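Local atomic coordinates of DNA polymerase III subunit beta (Helicobacter pylori 26695, PDB entry 4S3I), a protein that forms the sliding clamp that tethers DNA polymerases and other proteins to DNA and so makes replication processive. Residues P118-I123 and M232-T237; K43-A48 and G54-I59; F22-K25 and I31-H34. All coordinates share one frame; numbering follows the deposited sequence.

Contact 1 of 3, residues P118-I123 and M232-T237; sequences PEFPVI and MHTFFT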
loop_
_atom_site.group_PDB
_atom_site.type_symbol
_atom_site.label_atom_id
_atom_site.label_comp_id
_atom_site.label_asym_id
_atom_site.label_seq_id
_atom_site.Cartn_x
_atom_site.Cartn_y
_atom_site.Cartn_z
ATOM N N PRO A 118 -2.085 -18.525 -28.225
ATOM C CA PRO A 118 -0.801 -18.399 -28.931
ATOM C C PRO A 118 0.103 -19.597 -28.668
ATOM O O PRO A 118 0.089 -20.139 -27.561
ATOM C CB PRO A 118 -0.172 -17.149 -28.301
ATOM C CG PRO A 118 -1.327 -16.396 -27.669
ATOM C CD PRO A 118 -2.283 -17.459 -27.222
ATOM N N GLU A 119 0.876 -20.001 -29.666
ATOM C CA GLU A 119 1.818 -21.098 -29.497
ATOM C C GLU A 119 2.897 -20.685 -28.492
ATOM O O GLU A 119 3.468 -19.597 -28.595
ATOM C CB GLU A 119 2.470 -21.450 -30.834
ATOM C CG GLU A 119 2.531 -22.944 -31.119
ATOM C CD GLU A 119 3.609 -23.316 -32.135
ATOM O OE1 GLU A 119 4.229 -22.401 -32.727
ATOM O OE2 GLU A 119 3.843 -24.530 -32.329
ATOM N N PHE A 120 3.156 -21.538 -27.506
ATOM C CA PHE A 120 4.256 -21.308 -26.577
ATOM C C PHE A 120 5.544 -21.737 -27.283
ATOM O O PHE A 120 5.684 -22.887 -27.684
ATOM C CB PHE A 120 4.060 -22.129 -25.315
ATOM C CG PHE A 120 4.851 -21.626 -24.145
ATOM C CD1 PHE A 120 4.252 -20.822 -23.185
ATOM C CD2 PHE A 120 6.194 -21.953 -24.003
ATOM C CE1 PHE A 120 4.978 -20.348 -22.101
ATOM C CE2 PHE A 120 6.926 -21.492 -22.928
ATOM C CZ PHE A 120 6.318 -20.685 -21.969
ATOM N N PRO A 121 6.492 -20.807 -27.437
ATOM C CA PRO A 121 7.674 -21.023 -28.283
ATOM C C PRO A 121 8.706 -21.988 -27.692
ATOM O O PRO A 121 8.866 -22.067 -26.472
ATOM C CB PRO A 121 8.290 -19.623 -28.360
ATOM C CG PRO A 121 7.897 -18.980 -27.042
ATOM C CD PRO A 121 6.504 -19.488 -26.776
ATOM N N VAL A 122 9.396 -22.722 -28.558
ATOM C CA VAL A 122 10.629 -23.387 -28.149
ATOM C C VAL A 122 11.761 -22.877 -29.033
ATOM O O VAL A 122 11.554 -22.548 -30.204
ATOM C CB VAL A 122 10.572 -24.926 -28.244
ATOM C CG1 VAL A 122 9.353 -25.488 -27.515
ATOM C CG2 VAL A 122 10.595 -25.344 -29.675
ATOM N N ILE A 123 12.960 -22.809 -28.469
ATOM C CA ILE A 123 14.091 -22.278 -29.208
ATOM C C ILE A 123 15.160 -23.338 -29.449
ATOM O O ILE A 123 15.216 -24.351 -28.744
ATOM C CB ILE A 123 14.726 -21.106 -28.452
ATOM C CG1 ILE A 123 15.250 -21.577 -27.087
ATOM C CG2 ILE A 123 13.710 -19.971 -28.288
ATOM C CD1 ILE A 123 15.966 -20.483 -26.272
ATOM N N MET A 232 9.507 -26.166 -11.991
ATOM C CA MET A 232 8.103 -25.745 -12.068
ATOM C C MET A 232 7.758 -24.817 -13.253
ATOM O O MET A 232 6.655 -24.897 -13.810
ATOM C CB MET A 232 7.656 -25.092 -10.748
ATOM C CG MET A 232 6.220 -24.569 -10.780
ATOM S SD MET A 232 5.621 -23.914 -9.201
ATOM C CE MET A 232 3.999 -23.306 -9.709
ATOM N N HIS A 233 8.687 -23.945 -13.636
ATOM C CA HIS A 233 8.375 -22.891 -14.598
ATOM C C HIS A 233 9.196 -22.913 -15.879
ATOM O O HIS A 233 10.389 -23.239 -15.864
ATOM C CB HIS A 233 8.572 -21.521 -13.950
ATOM C CG HIS A 233 7.760 -21.305 -12.716
ATOM N ND1 HIS A 233 6.379 -21.314 -12.721
ATOM C CD2 HIS A 233 8.131 -21.045 -11.440
ATOM C CE1 HIS A 233 5.939 -21.079 -11.498
ATOM N NE2 HIS A 233 6.980 -20.910 -10.700
ATOM N N THR A 234 8.548 -22.549 -16.986
ATOM C CA THR A 234 9.251 -22.174 -18.207
ATOM C C THR A 234 8.788 -20.766 -18.556
ATOM O O THR A 234 7.616 -20.550 -18.864
ATOM C CB THR A 234 8.951 -23.116 -19.381
ATOM O OG1 THR A 234 9.260 -24.470 -19.015
ATOM C CG2 THR A 234 9.768 -22.713 -20.623
ATOM N N PHE A 235 9.709 -19.812 -18.484
ATOM C CA PHE A 235 9.434 -18.421 -18.789
ATOM C C PHE A 235 10.140 -18.084 -20.081
ATOM O O PHE A 235 11.255 -18.577 -20.332
ATOM C CB PHE A 235 9.992 -17.550 -17.664
ATOM C CG PHE A 235 10.058 -16.080 -17.992
ATOM C CD1 PHE A 235 9.027 -15.236 -17.615
ATOM C CD2 PHE A 235 11.167 -15.534 -18.647
ATOM C CE1 PHE A 235 9.083 -13.869 -17.894
ATOM C CE2 PHE A 235 11.233 -14.174 -18.936
ATOM C CZ PHE A 235 10.183 -13.336 -18.556
ATOM N N PHE A 236 9.514 -17.250 -20.905
ATOM C CA PHE A 236 10.212 -16.672 -22.049
ATOM C C PHE A 236 9.932 -15.179 -22.203
ATOM O O PHE A 236 8.902 -14.667 -21.752
ATOM C CB PHE A 236 9.869 -17.398 -23.346
ATOM C CG PHE A 236 8.602 -16.909 -24.001
ATOM C CD1 PHE A 236 8.636 -15.884 -24.945
ATOM C CD2 PHE A 236 7.377 -17.486 -23.682
ATOM C CE1 PHE A 236 7.456 -15.422 -25.549
ATOM C CE2 PHE A 236 6.204 -17.050 -24.288
ATOM C CZ PHE A 236 6.244 -16.011 -25.217
ATOM N N THR A 237 10.861 -14.493 -22.852
ATOM C CA THR A 237 10.654 -13.114 -23.262
ATOM C C THR A 237 11.290 -12.878 -24.608
ATOM O O THR A 237 12.340 -13.448 -24.929
ATOM C CB THR A 237 11.223 -12.094 -22.241
ATOM O OG1 THR A 237 11.023 -10.761 -22.740
ATOM C CG2 THR A 237 12.716 -12.323 -22.024
#
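F120 and P121 receive the ring of F236 in two different ways, one an aromatic pair, the other a CH-pi contact. With F120 the pair is edge-to-face (T-shaped): the F236 ring directs its edge at the face of F120, the centroids lie 5.3 Å apart and the planes stand at 83°. F236 CD2 is the atom that enters, coming 3.8 Å from F120 CZ and sitting nearer the rim of the F120 ring than its centre. P121 uses the other part of F236, its face. P121 CG stands 3.5 Å from the F236 ring centroid and only 4° off the ring normal, a well-centred CH-pi contact, while P121 CD comes to 3.5 Å from F236 CE2 beside it. F236 can serve both residues because its CG is held between its own backbone N and carbonyl carbon (chi1 84°), which brings the ring over the proline.

The remaining contacts involve T234, two residues earlier on the strand. T234 O lies at the edge of the F120 ring, close to its plane, 3.4 Å from CZ. T234 CG2 adds an apolar touch, 3.9 Å from F120 CE2.

No hydrogen bond joins P118-I123 to M232-T237. The strand pairs instead with its sheet neighbours, F236 bonding to G54 and T234 to K56 through their backbones, while F120 also packs on K56 and P121 on L225. The loop that leads from the N-terminal to the central domain is thus laid against a strand of the central domain. Its hold across this contact is apolar and aromatic, resting on the edge-to-face pair and the CH-pi contact, with a carbonyl oxygen set against the electropositive C-H edge of F120 as the one polar element.

Contact 2 of 3, residues K43-A48 and G54-I59; sequences KLFLKA and GLKSYI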
loop_
_atom_site.group_PDB
_atom_site.type_symbol
_atom_site.label_atom_id
_atom_site.label_comp_id
_atom_site.label_asym_id
_atom_site.label_seq_id
_atom_site.Cartn_x
_atom_site.Cartn_y
_atom_site.Cartn_z
ATOM N N LYS A 43 -0.014 -34.356 -14.450
ATOM C CA LYS A 43 0.273 -32.919 -14.337
ATOM C C LYS A 43 -0.863 -32.067 -14.907
ATOM O O LYS A 43 -1.537 -32.476 -15.863
ATOM C CB LYS A 43 1.586 -32.555 -15.050
ATOM C CG LYS A 43 2.871 -33.142 -14.440
ATOM C CD LYS A 43 4.113 -32.639 -15.193
ATOM C CE LYS A 43 5.424 -33.024 -14.504
ATOM N NZ LYS A 43 6.617 -32.501 -15.240
ATOM N N LEU A 44 -1.082 -30.897 -14.306
ATOM C CA LEU A 44 -1.896 -29.840 -14.918
ATOM C C LEU A 44 -0.957 -28.705 -15.297
ATOM O O LEU A 44 -0.283 -28.145 -14.439
ATOM C CB LEU A 44 -2.955 -29.305 -13.947
ATOM C CG LEU A 44 -3.631 -28.004 -14.397
ATOM C CD1 LEU A 44 -4.579 -28.279 -15.555
ATOM C CD2 LEU A 44 -4.373 -27.331 -13.257
ATOM N N PHE A 45 -0.893 -28.388 -16.582
ATOM C CA PHE A 45 -0.097 -27.270 -17.053
ATOM C C PHE A 45 -0.992 -26.056 -17.225
ATOM O O PHE A 45 -2.090 -26.149 -17.779
ATOM C CB PHE A 45 0.554 -27.607 -18.395
ATOM C CG PHE A 45 1.671 -28.612 -18.291
ATOM C CD1 PHE A 45 1.397 -29.975 -18.304
ATOM C CD2 PHE A 45 2.995 -28.191 -18.164
ATOM C CE1 PHE A 45 2.433 -30.916 -18.209
ATOM C CE2 PHE A 45 4.039 -29.121 -18.060
ATOM C CZ PHE A 45 3.751 -30.484 -18.083
ATOM N N LEU A 46 -0.503 -24.922 -16.755
ATOM C CA LEU A 46 -1.225 -23.669 -16.849
ATOM C C LEU A 46 -0.285 -22.703 -17.554
ATOM O O LEU A 46 0.882 -22.569 -17.163
ATOM C CB LEU A 46 -1.599 -23.161 -15.452
ATOM C CG LEU A 46 -2.337 -24.120 -14.509
ATOM C CD1 LEU A 46 -1.365 -24.944 -13.690
ATOM C CD2 LEU A 46 -3.286 -23.369 -13.555
ATOM N N LYS A 47 -0.750 -22.064 -18.623
ATOM C CA LYS A 47 0.125 -21.113 -19.301
ATOM C C LYS A 47 -0.574 -19.840 -19.754
ATOM O O LYS A 47 -1.737 -19.860 -20.159
ATOM C CB LYS A 47 0.891 -21.764 -20.454
ATOM C CG LYS A 47 0.070 -22.139 -21.656
ATOM C CD LYS A 47 1.003 -22.543 -22.796
ATOM C CE LYS A 47 0.240 -23.059 -24.014
ATOM N NZ LYS A 47 -0.252 -24.455 -23.835
ATOM N N ALA A 48 0.155 -18.733 -19.650
ATOM C CA ALA A 48 -0.317 -17.424 -20.089
ATOM C C ALA A 48 0.814 -16.765 -20.863
ATOM O O ALA A 48 1.906 -16.559 -20.321
ATOM C CB ALA A 48 -0.699 -16.583 -18.896
ATOM N N GLY A 54 5.844 -14.762 -21.754
ATOM C CA GLY A 54 4.960 -15.822 -21.318
ATOM C C GLY A 54 5.520 -16.718 -20.240
ATOM O O GLY A 54 6.739 -16.796 -20.035
ATOM N N LEU A 55 4.614 -17.388 -19.543
ATOM C CA LEU A 55 4.959 -18.292 -18.459
ATOM C C LEU A 55 4.158 -19.573 -18.628
ATOM O O LEU A 55 2.941 -19.528 -18.852
ATOM C CB LEU A 55 4.617 -17.668 -17.110
ATOM C CG LEU A 55 4.841 -18.597 -15.914
ATOM C CD1 LEU A 55 6.326 -18.961 -15.794
ATOM C CD2 LEU A 55 4.321 -17.956 -14.630
ATOM N N LYS A 56 4.838 -20.712 -18.526
ATOM C CA LYS A 56 4.171 -22.008 -18.500
ATOM C C LYS A 56 4.585 -22.729 -17.220
ATOM O O LYS A 56 5.778 -22.887 -16.943
ATOM C CB LYS A 56 4.556 -22.827 -19.736
ATOM C CG LYS A 56 4.062 -24.265 -19.742
ATOM C CD LYS A 56 4.530 -24.964 -21.021
ATOM C CE LYS A 56 3.926 -26.355 -21.172
ATOM N NZ LYS A 56 4.237 -26.941 -22.513
ATOM N N SER A 57 3.601 -23.139 -16.428
ATOM C CA SER A 57 3.861 -23.784 -15.146
ATOM C C SER A 57 3.082 -25.084 -15.067
ATOM O O SER A 57 2.177 -25.322 -15.874
ATOM C CB SER A 57 3.420 -22.875 -13.994
ATOM O OG SER A 57 4.030 -21.600 -14.068
ATOM N N TYR A 58 3.416 -25.924 -14.092
ATOM C CA TYR A 58 2.588 -27.094 -13.821
ATOM C C TYR A 58 2.397 -27.313 -12.327
ATOM O O TYR A 58 3.229 -26.896 -11.514
ATOM C CB TYR A 58 3.152 -28.362 -14.477
ATOM C CG TYR A 58 4.225 -29.060 -13.667
ATOM C CD1 TYR A 58 5.566 -28.797 -13.891
ATOM C CD2 TYR A 58 3.894 -30.002 -12.688
ATOM C CE1 TYR A 58 6.551 -29.442 -13.164
ATOM C CE2 TYR A 58 4.871 -30.640 -11.950
ATOM C CZ TYR A 58 6.199 -30.358 -12.194
ATOM O OH TYR A 58 7.185 -30.988 -11.469
ATOM N N ILE A 59 1.294 -27.970 -11.977
ATOM C CA ILE A 59 1.143 -28.565 -10.659
ATOM C C ILE A 59 0.762 -30.027 -10.858
ATOM O O ILE A 59 0.208 -30.394 -11.900
ATOM C CB ILE A 59 0.081 -27.851 -9.804
ATOM C CG1 ILE A 59 -1.304 -27.941 -10.452
ATOM C CG2 ILE A 59 0.488 -26.398 -9.539
ATOM C CD1 ILE A 59 -2.440 -27.334 -9.584
#
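L44 N donates to I59 O over 2.8 Å, nearly straight at 174° about the hydrogen, and I59 N returns a bond to L44 O. The same reciprocal pairing recurs at L46 with S57, where L46 N lies 2.8 Å from S57 O, and at A48 with L55. These hydrogen-bonded pairs alternate with the non-hydrogen-bonded pairs F45-Y58 and K47-K56, the regular register of an antiparallel beta hairpin.

Side chains of the non-hydrogen-bonded pairs share one face. The extended K43 chain runs over the Y58 ring, placing NZ 3.9 Å from its centroid and 20° off the normal, a cation-pi contact, with CE 3.5 Å from Y58 CE2. Y58 CG, between its backbone N and carbonyl carbon (chi1 84°), sets the ring there. Y58 CB in turn covers one face of F45, 3.7 Å from its CD2, and the two rings meet obliquely. K56 CE comes to 3.6 Å from F45 CD2. K47 NZ and K56 NZ are 5.3 Å apart, like charges that probably repel mildly.

L44, L46, A48, L55, S57 and I59 occupy the other face, where S57 OG is bonded to H233. There L46 meets L12, L16 and L19 of helix 9-19, while L44 touches I5 and I59 touches V7, both of strand 4-7. The hairpin itself stands between strand 34-40, bonded to F45 and K47, and strand 233-238, bonded to G54 and K56.

Contact 3 of 3, residues F22-K25 and I31-H34; sequences FLDK and IASH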
loop_
_atom_site.group_PDB
_atom_site.type_symbol
_atom_site.label_atom_id
_atom_site.label_comp_id
_atom_site.label_asym_id
_atom_site.label_seq_id
_atom_site.Cartn_x
_atom_site.Cartn_y
_atom_site.Cartn_z
ATOM N N PHE A 22 0.963 -12.111 -16.476
ATOM C CA PHE A 22 1.090 -12.409 -17.897
ATOM C C PHE A 22 -0.245 -12.344 -18.619
ATOM O O PHE A 22 -0.354 -12.777 -19.761
ATOM C CB PHE A 22 1.720 -13.787 -18.100
ATOM C CG PHE A 22 3.078 -13.917 -17.481
ATOM C CD1 PHE A 22 4.225 -13.765 -18.256
ATOM C CD2 PHE A 22 3.218 -14.167 -16.123
ATOM C CE1 PHE A 22 5.492 -13.873 -17.680
ATOM C CE2 PHE A 22 4.488 -14.273 -15.541
ATOM C CZ PHE A 22 5.618 -14.123 -16.323
ATOM N N LEU A 23 -1.251 -11.799 -17.945
ATOM C CA LEU A 23 -2.580 -11.653 -18.531
ATOM C C LEU A 23 -2.890 -10.186 -18.755
ATOM O O LEU A 23 -2.530 -9.337 -17.933
ATOM C CB LEU A 23 -3.633 -12.225 -17.587
ATOM C CG LEU A 23 -3.440 -13.680 -17.190
ATOM C CD1 LEU A 23 -4.390 -14.037 -16.072
ATOM C CD2 LEU A 23 -3.678 -14.553 -18.389
ATOM N N ASP A 24 -3.565 -9.884 -19.855
ATOM C CA ASP A 24 -4.155 -8.573 -20.011
ATOM C C ASP A 24 -5.548 -8.682 -19.412
ATOM O O ASP A 24 -6.455 -9.235 -20.039
ATOM C CB ASP A 24 -4.202 -8.186 -21.490
ATOM C CG ASP A 24 -2.814 -7.980 -22.076
ATOM O OD1 ASP A 24 -1.926 -7.551 -21.305
ATOM O OD2 ASP A 24 -2.610 -8.249 -23.285
ATOM N N LYS A 25 -5.708 -8.185 -18.190
ATOM C CA LYS A 25 -6.875 -8.524 -17.376
ATOM C C LYS A 25 -8.119 -7.658 -17.581
ATOM O O LYS A 25 -9.212 -8.050 -17.169
ATOM C CB LYS A 25 -6.498 -8.578 -15.887
ATOM C CG LYS A 25 -5.480 -9.669 -15.541
ATOM C CD LYS A 25 -5.013 -9.610 -14.083
ATOM C CE LYS A 25 -3.925 -8.552 -13.857
ATOM N NZ LYS A 25 -2.698 -8.799 -14.687
ATOM N N ILE A 31 -9.133 -13.432 -25.296
ATOM C CA ILE A 31 -8.374 -14.603 -24.870
ATOM C C ILE A 31 -7.070 -14.194 -24.176
ATOM O O ILE A 31 -6.488 -14.980 -23.446
ATOM C CB ILE A 31 -8.110 -15.615 -26.031
ATOM C CG1 ILE A 31 -7.655 -16.974 -25.480
ATOM C CG2 ILE A 31 -7.089 -15.076 -27.034
ATOM C CD1 ILE A 31 -7.815 -18.111 -26.474
ATOM N N ALA A 32 -6.626 -12.955 -24.386
ATOM C CA ALA A 32 -5.436 -12.459 -23.666
ATOM C C ALA A 32 -5.644 -12.404 -22.153
ATOM O O ALA A 32 -4.674 -12.301 -21.392
ATOM C CB ALA A 32 -4.980 -11.109 -24.200
ATOM N N SER A 33 -6.902 -12.439 -21.716
ATOM C CA SER A 33 -7.214 -12.456 -20.286
ATOM C C SER A 33 -7.298 -13.883 -19.729
ATOM O O SER A 33 -7.615 -14.083 -18.542
ATOM C CB SER A 33 -8.531 -11.729 -20.007
ATOM O OG SER A 33 -9.638 -12.487 -20.471
ATOM N N HIS A 34 -7.018 -14.865 -20.591
ATOM C CA HIS A 34 -7.231 -16.274 -20.270
ATOM C C HIS A 34 -5.952 -17.090 -20.061
ATOM O O HIS A 34 -4.927 -16.856 -20.712
ATOM C CB HIS A 34 -8.075 -16.952 -21.360
ATOM C CG HIS A 34 -9.548 -16.814 -21.152
ATOM N ND1 HIS A 34 -10.437 -17.838 -21.404
ATOM C CD2 HIS A 34 -10.290 -15.770 -20.707
ATOM C CE1 HIS A 34 -11.661 -17.430 -21.129
ATOM N NE2 HIS A 34 -11.600 -16.184 -20.698
HETATM O O HOH W 1 -1.787 -12.875 -22.378
#
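D24 N donates to A32 O over 3.1 Å with an angle of 150° at the hydrogen, approaching from above the carbonyl plane, 47° out of it, so this single backbone bond between F22-K25 and I31-H34 is not aimed at a lone pair. On the A32 side the chain is a short 3-10 turn, closed by H34 N donating to I31 O at 2.9 Å. A water lies between the same carbonyl and that of F22, 3.1 Å from A32 O and 3.0 Å from F22 O, although further acceptors compete for its protons.

Among the side chains, L23 reaches as far as H34. Its CG lies anti to the carbonyl carbon (chi1 -57°), and CD2 extends along the other segment to 3.5 Å from H34 O. The D24 carboxylate meets only a methyl group here, OD2 standing 3.8 Å from A32 CB. S33 presents carbon rather than oxygen, its CB 3.2 Å from D24 O, while OG is hydrogen-bonded to S30 O. K25 leads away from I31-H34; its NZ bonds Q20 O and makes a weak 3.3 Å bond to L23 O. The H34 ring likewise has its partners elsewhere, stacking on F112 and bonding T71.

One backbone bond therefore joins the two ends of the connection between helix 9-19 and strand 34-40, and van der Waals contact of L23, D24, A32 and S33 supplies the rest. A32 O takes the amide of D24 and may also accept from a water, whereas S33 OG, H34 ND1 and, in the main, K25 NZ find their polar partners outside this pairing.

Overall arrangement
Contact 2 is the nearer neighbour of each of the others, its centre about 10 Å from that of contact 1 and about 14 Å from that of contact 3; contacts 1 and 3 are about 16 Å apart, centre to centre. Strand 233-238 of contact 1 and the hairpin of contact 2 are neighbours in one sheet: T234 N lies 2.8 Å from K56 O, and H233 ND1 2.7 Å from S57 OG. This pairing, with contact 1, joins the N-terminal to the central domain. Contact 3 backs the hairpin from the N-terminal side, L23 CD2 lying 3.6 Å from A48 CB. F22 reaches both neighbours, its CE2 3.7 Å from L55 CB and its CE1 3.6 Å from F235 CE1.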